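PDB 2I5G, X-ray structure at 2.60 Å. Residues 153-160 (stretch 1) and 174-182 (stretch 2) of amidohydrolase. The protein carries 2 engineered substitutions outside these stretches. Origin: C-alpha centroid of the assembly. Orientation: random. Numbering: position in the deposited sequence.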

# COMPACT_ATOMS: atom_id res chain seq x y z
N ILE A 153 16.97 -6.50 -10.87
CA ILE A 153 16.58 -5.10 -10.86
C ILE A 153 17.13 -4.52 -9.57
O ILE A 153 16.84 -5.02 -8.49
CB ILE A 153 15.05 -4.91 -10.86
CG1 ILE A 153 14.48 -5.28 -12.23
CG2 ILE A 153 14.71 -3.47 -10.50
CD1 ILE A 153 12.97 -5.12 -12.34
N MSE A 154 17.95 -3.48 -9.70
CA MSE A 154 18.56 -2.87 -8.53
C MSE A 154 17.59 -2.11 -7.64
O MSE A 154 16.71 -1.39 -8.12
CB MSE A 154 19.68 -1.94 -8.99
CG MSE A 154 20.35 -1.19 -7.86
SE MSE A 154 22.02 -0.41 -8.43
CE MSE A 154 22.96 -0.54 -6.75
N CYS A 155 17.77 -2.28 -6.33
CA CYS A 155 16.95 -1.62 -5.32
C CYS A 155 17.47 -0.22 -5.04
O CYS A 155 18.65 -0.03 -4.74
CB CYS A 155 16.97 -2.42 -4.02
SG CYS A 155 16.27 -4.09 -4.12
N ASP A 156 16.58 0.76 -5.14
CA ASP A 156 16.93 2.16 -4.91
C ASP A 156 16.21 2.62 -3.65
O ASP A 156 15.06 2.22 -3.40
CB ASP A 156 16.52 3.01 -6.13
CG ASP A 156 16.91 4.47 -5.99
OD1 ASP A 156 18.04 4.75 -5.51
OD2 ASP A 156 16.10 5.34 -6.37
N LEU A 157 16.87 3.46 -2.86
CA LEU A 157 16.30 3.93 -1.60
C LEU A 157 16.39 5.42 -1.33
O LEU A 157 16.18 5.85 -0.19
CB LEU A 157 16.96 3.18 -0.44
CG LEU A 157 16.92 1.66 -0.49
CD1 LEU A 157 17.94 1.12 0.50
CD2 LEU A 157 15.52 1.14 -0.18
N SER A 158 16.69 6.22 -2.35
CA SER A 158 16.79 7.66 -2.15
C SER A 158 15.60 8.30 -1.42
O SER A 158 15.79 9.11 -0.52
CB SER A 158 17.00 8.37 -3.50
OG SER A 158 18.25 8.05 -4.07
N HIS A 159 14.39 7.92 -1.82
CA HIS A 159 13.17 8.48 -1.23
C HIS A 159 12.54 7.60 -0.14
O HIS A 159 11.49 7.94 0.40
CB HIS A 159 12.14 8.76 -2.34
CG HIS A 159 12.57 9.82 -3.32
ND1 HIS A 159 12.25 11.15 -3.16
CD2 HIS A 159 13.29 9.75 -4.46
CE1 HIS A 159 12.75 11.85 -4.16
NE2 HIS A 159 13.39 11.02 -4.97
N VAL A 160 13.19 6.49 0.19
CA VAL A 160 12.67 5.60 1.22
C VAL A 160 13.13 6.04 2.62
O VAL A 160 14.23 6.56 2.79
CB VAL A 160 13.12 4.13 0.98
CG1 VAL A 160 12.51 3.22 2.04
CG2 VAL A 160 12.70 3.68 -0.41
N LYS A 174 22.17 -8.39 -3.25
CA LYS A 174 22.85 -7.63 -4.28
C LYS A 174 22.88 -6.19 -3.81
O LYS A 174 21.94 -5.72 -3.16
CB LYS A 174 22.09 -7.72 -5.60
CG LYS A 174 22.23 -9.05 -6.33
CD LYS A 174 23.67 -9.27 -6.80
CE LYS A 174 23.71 -10.40 -7.82
NZ LYS A 174 25.07 -10.60 -8.42
N PRO A 175 23.97 -5.47 -4.12
CA PRO A 175 24.10 -4.07 -3.71
C PRO A 175 22.86 -3.25 -4.00
O PRO A 175 22.21 -3.43 -5.03
CB PRO A 175 25.31 -3.60 -4.52
CG PRO A 175 26.13 -4.84 -4.65
CD PRO A 175 25.09 -5.88 -4.97
N VAL A 176 22.51 -2.35 -3.09
CA VAL A 176 21.37 -1.46 -3.29
C VAL A 176 21.97 -0.05 -3.41
O VAL A 176 23.18 0.12 -3.28
CB VAL A 176 20.38 -1.51 -2.12
CG1 VAL A 176 19.79 -2.92 -2.02
CG2 VAL A 176 21.06 -1.12 -0.84
N CYS A 177 21.14 0.95 -3.64
CA CYS A 177 21.69 2.29 -3.80
C CYS A 177 20.77 3.43 -3.42
O CYS A 177 19.57 3.24 -3.22
CB CYS A 177 22.09 2.49 -5.26
SG CYS A 177 20.64 2.53 -6.38
N TYR A 178 21.38 4.60 -3.30
CA TYR A 178 20.67 5.85 -3.04
C TYR A 178 21.06 6.61 -4.31
O TYR A 178 21.94 7.46 -4.29
CB TYR A 178 21.24 6.60 -1.83
CG TYR A 178 20.87 6.04 -0.48
CD1 TYR A 178 19.57 5.62 -0.19
CD2 TYR A 178 21.83 5.96 0.54
CE1 TYR A 178 19.23 5.13 1.07
CE2 TYR A 178 21.50 5.48 1.80
CZ TYR A 178 20.20 5.07 2.06
OH TYR A 178 19.88 4.60 3.32
N SER A 179 20.41 6.25 -5.42
CA SER A 179 20.68 6.86 -6.72
C SER A 179 20.88 8.36 -6.68
O SER A 179 21.71 8.89 -7.42
CB SER A 179 19.55 6.52 -7.71
OG SER A 179 18.32 7.09 -7.31
N HIS A 180 20.12 9.05 -5.84
CA HIS A 180 20.24 10.50 -5.74
C HIS A 180 19.89 11.06 -4.36
O HIS A 180 18.72 11.12 -3.98
CB HIS A 180 19.37 11.17 -6.82
CG HIS A 180 17.90 10.86 -6.71
ND1 HIS A 180 17.39 9.60 -6.92
CD2 HIS A 180 16.84 11.66 -6.44
CE1 HIS A 180 16.07 9.63 -6.78
NE2 HIS A 180 15.71 10.87 -6.49
N CYS A 181 20.91 11.48 -3.62
CA CYS A 181 20.68 12.04 -2.29
C CYS A 181 21.83 12.94 -1.85
O CYS A 181 22.85 13.05 -2.53
CB CYS A 181 20.52 10.92 -1.27
SG CYS A 181 22.05 10.00 -1.04
N LEU A 182 21.65 13.59 -0.71
CA LEU A 182 22.66 14.49 -0.18
C LEU A 182 22.84 14.26 1.30
O LEU A 182 21.94 13.78 1.98
CB LEU A 182 22.25 15.94 -0.44
CG LEU A 182 22.46 16.39 -1.89
CD1 LEU A 182 21.89 17.79 -2.09
CD2 LEU A 182 23.94 16.36 -2.20
O HOH W 1 19.46 -4.43 -5.73

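What fills the apolar centre of the contact? Side chains from both sides of the paired backbones supply it. Met154, a selenomethionine, leaves its backbone sideways, but the end of its side chain comes nearer, so that CE of Met154 lies 3.5 Å from CB of Cys177 and 3.4 Å from the carbonyl O of Pro175. Next along the strand, CB of Cys155 packs 3.5 Å from CG1 of Val176, while the other methyl of that valine, CG2, sits 4.1 Å from CD1 of Leu157. Leu157 also meets the ring of Tyr178, its CB 3.4 Å from CE1; the approach is oblique.

How are the backbones beneath these side chains joined? A single bridge pairs Asp156 with Cys177, and the two hydrogen bonds around it both use Cys177. N of Cys177 donates to O of Cys155 at 2.9 Å, and O of Cys177 accepts from N of Leu157 at 2.7 Å. The same carbonyl O of Cys177 lies 3.3 Å from CA of Asp156, a CA-H...O contact. Before the bridge, a water takes a hydrogen bond from N of Cys155 (2.8 Å) and gives one to O of Pro175 (3.0 Å), linking the backbones where they do not bond directly.

What takes over once the second stretch turns its corner at Ser179 and His180? Side chains of the first stretch now meet its backbone amides. OD1 of Asp156 accepts from N of Ser179 at 2.8 Å with a nearly straight geometry. The hydroxyl of Ser179 is also near this carboxylate, but any bond there is weak. OG of Ser158 accepts from N of His180 at 2.8 Å, at an angle of 168°. Asp156 and Ser158 thus satisfy two successive amides at the corner, where strand pairing has given way.

How does His180 complete the polar edge? Its ring is engaged on a face and along its rim. CB of Ser158 stands over one face, 3.8 Å from the ring centroid, in a CH-pi contact, so Ser158 holds both the amide and the ring of the same residue. At the rim, ND1 of His180 shares a hydrogen bond with OG of Ser179 at 2.7 Å, and NE2 of His180 shares another with NE2 of His159 at 2.8 Å. The two imidazoles meet rim to rim, their planes 56° apart. His159, in the type I turn from Leu157 to Val160, is anchored through ND1 elsewhere in the structure.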